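Local coordinates for protein diaminopimelate decarboxylase (Helicobacter pylori, PDB 2QGH) that catalyses the pyridoxal-phosphate-dependent decarboxylation of meso-diaminopimelate to L-lysine, the last step of bacterial lysine biosynthesis, at residues G346-S351 against Q385-P390. Numbering follows the deposited sequence.
With LYS (lysine), chain C.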
loop_
_atom_site.group_PDB
_atom_site.type_symbol
_atom_site.label_atom_id
_atom_site.label_comp_id
_atom_site.label_asym_id
_atom_site.label_seq_id
_atom_site.Cartn_x
_atom_site.Cartn_y
_atom_site.Cartn_z
ATOM N N GLY A 346 0.134 3.291 -14.728
ATOM C CA GLY A 346 0.865 2.050 -14.558
ATOM C C GLY A 346 0.085 0.844 -15.059
ATOM O O GLY A 346 -0.972 0.990 -15.675
ATOM N N PRO A 347 0.578 -0.372 -14.798
ATOM C CA PRO A 347 -0.118 -1.573 -15.257
ATOM C C PRO A 347 -1.197 -2.149 -14.350
ATOM O O PRO A 347 -1.893 -3.075 -14.758
ATOM C CB PRO A 347 1.018 -2.588 -15.447
ATOM C CG PRO A 347 2.272 -1.755 -15.470
ATOM C CD PRO A 347 1.972 -0.690 -14.462
ATOM N N VAL A 348 -1.362 -1.628 -13.139
ATOM C CA VAL A 348 -2.347 -2.245 -12.261
ATOM C C VAL A 348 -3.799 -1.926 -12.590
ATOM O O VAL A 348 -4.149 -0.814 -12.981
ATOM C CB VAL A 348 -2.005 -2.000 -10.754
ATOM C CG1 VAL A 348 -0.493 -1.775 -10.602
ATOM C CG2 VAL A 348 -2.803 -0.878 -10.180
ATOM N N CYS A 349 -4.621 -2.961 -12.459
ATOM C CA CYS A 349 -6.050 -2.957 -12.759
ATOM C C CYS A 349 -6.976 -1.904 -12.147
ATOM O O CYS A 349 -8.184 -1.961 -12.365
ATOM C CB CYS A 349 -6.601 -4.348 -12.432
ATOM S SG CYS A 349 -6.121 -4.930 -10.777
ATOM N N GLU A 350 -6.431 -0.946 -11.407
ATOM C CA GLU A 350 -7.243 0.088 -10.760
ATOM C C GLU A 350 -7.110 1.482 -11.337
ATOM O O GLU A 350 -6.048 1.855 -11.828
ATOM C CB GLU A 350 -6.885 0.181 -9.293
ATOM C CG GLU A 350 -7.763 -0.595 -8.404
ATOM C CD GLU A 350 -7.196 -0.659 -7.021
ATOM O OE1 GLU A 350 -7.039 0.409 -6.393
ATOM O OE2 GLU A 350 -6.897 -1.781 -6.576
ATOM N N SER A 351 -8.181 2.264 -11.230
ATOM C CA SER A 351 -8.182 3.636 -11.730
ATOM C C SER A 351 -7.246 4.524 -10.915
ATOM O O SER A 351 -6.705 5.499 -11.431
ATOM C CB SER A 351 -9.594 4.224 -11.698
ATOM O OG SER A 351 -10.395 3.682 -12.733
ATOM N N GLN A 385 3.198 -5.815 -3.186
ATOM C CA GLN A 385 3.304 -6.773 -4.283
ATOM C C GLN A 385 1.946 -6.960 -4.966
ATOM O O GLN A 385 1.711 -7.946 -5.666
ATOM C CB GLN A 385 3.798 -8.113 -3.753
ATOM C CG GLN A 385 5.071 -8.008 -2.941
ATOM C CD GLN A 385 5.484 -9.340 -2.363
ATOM O OE1 GLN A 385 4.712 -9.988 -1.659
ATOM N NE2 GLN A 385 6.705 -9.761 -2.659
ATOM N N TYR A 386 1.056 -6.002 -4.745
ATOM C CA TYR A 386 -0.275 -6.032 -5.332
ATOM C C TYR A 386 -0.225 -6.396 -6.832
ATOM O O TYR A 386 0.651 -5.931 -7.566
ATOM C CB TYR A 386 -0.936 -4.668 -5.112
ATOM C CG TYR A 386 -2.378 -4.571 -5.560
ATOM C CD1 TYR A 386 -3.284 -5.595 -5.283
ATOM C CD2 TYR A 386 -2.839 -3.439 -6.243
ATOM C CE1 TYR A 386 -4.618 -5.496 -5.678
ATOM C CE2 TYR A 386 -4.166 -3.326 -6.635
ATOM C CZ TYR A 386 -5.052 -4.362 -6.352
ATOM O OH TYR A 386 -6.365 -4.274 -6.753
ATOM N N ASN A 387 -1.176 -7.226 -7.268
ATOM C CA ASN A 387 -1.251 -7.700 -8.652
ATOM C C ASN A 387 -0.104 -8.694 -8.864
ATOM O O ASN A 387 0.258 -9.016 -9.996
ATOM C CB ASN A 387 -1.123 -6.534 -9.654
ATOM C CG ASN A 387 -2.418 -5.722 -9.806
ATOM O OD1 ASN A 387 -3.247 -5.642 -8.884
ATOM N ND2 ASN A 387 -2.582 -5.099 -10.976
ATOM N N SER A 388 0.459 -9.189 -7.765
ATOM C CA SER A 388 1.577 -10.126 -7.840
ATOM C C SER A 388 2.719 -9.557 -8.682
ATOM O O SER A 388 3.135 -10.159 -9.670
ATOM C CB SER A 388 1.131 -11.462 -8.434
ATOM O OG SER A 388 0.374 -12.205 -7.505
ATOM N N ARG A 389 3.205 -8.384 -8.282
ATOM C CA ARG A 389 4.313 -7.716 -8.954
ATOM C C ARG A 389 5.442 -7.681 -7.920
ATOM O O ARG A 389 5.287 -7.123 -6.839
ATOM C CB ARG A 389 3.916 -6.283 -9.371
ATOM C CG ARG A 389 2.729 -6.193 -10.354
ATOM C CD ARG A 389 2.346 -4.746 -10.722
ATOM N NE ARG A 389 3.240 -4.168 -11.731
ATOM C CZ ARG A 389 4.262 -3.366 -11.459
ATOM N NH1 ARG A 389 4.522 -3.034 -10.211
ATOM N NH2 ARG A 389 5.035 -2.913 -12.429
ATOM N N PRO A 390 6.595 -8.288 -8.235
ATOM C CA PRO A 390 7.711 -8.294 -7.279
ATOM C C PRO A 390 8.236 -6.889 -6.942
ATOM O O PRO A 390 8.166 -5.977 -7.773
ATOM C CB PRO A 390 8.766 -9.146 -7.990
ATOM C CG PRO A 390 7.944 -10.043 -8.889
ATOM C CD PRO A 390 6.919 -9.081 -9.432
HETATM N N LYS C . -8.433 -2.669 -4.765
HETATM C CA LYS C . -9.851 -2.199 -4.843
HETATM C C LYS C . -10.534 -2.338 -3.482
HETATM O O LYS C . -9.802 -2.567 -2.498
HETATM C CB LYS C . -10.612 -3.007 -5.911
HETATM C CG LYS C . -10.094 -2.770 -7.322
HETATM C CD LYS C . -10.584 -3.814 -8.308
HETATM C CE LYS C . -10.044 -3.504 -9.703
HETATM N NZ LYS C . -10.319 -4.561 -10.735
HETATM O OXT LYS C . -11.777 -2.218 -3.410
#
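Glu350 and Tyr386 meet at the bound lysine, in an active site shared between two subunits of this fold-type III (alanine racemase-like) decarboxylase. Both segments are loops of the beta domain, and Lys66 of the second subunit, a residue of the pyridoxal-5'-phosphate pocket, packs on Cys349. The phenol of Tyr386 donates to Glu350 OE2, with OH to OE2 2.6 Å. Its CG is anti to the backbone N (chi1 -175°), which sends the ring out to the carboxylate. OE2 lies at the ring edge, and the carboxylate and ring planes are 60° apart. Glu350 OE2 also accepts from the lysine N, 2.5 Å away, so two donors grip it. Glu350 OE1 is hydrogen-bonded to Tyr322 OH of the second subunit, which probably fixes the carboxylate's rotation. The carboxylate is thus held on both oxygens.

The Asn387 side chain lies over one face of the Tyr386 ring and packs against Val348 at about a right angle. Cys349 SG lies obliquely to that ring, 5.4 Å from its centroid. Farther from the ligand, Arg389 bends at chi3 (79°). Its guanidinium forms a salt bridge with Asp315, while its CD rests 4.1 Å from Val348 CG1.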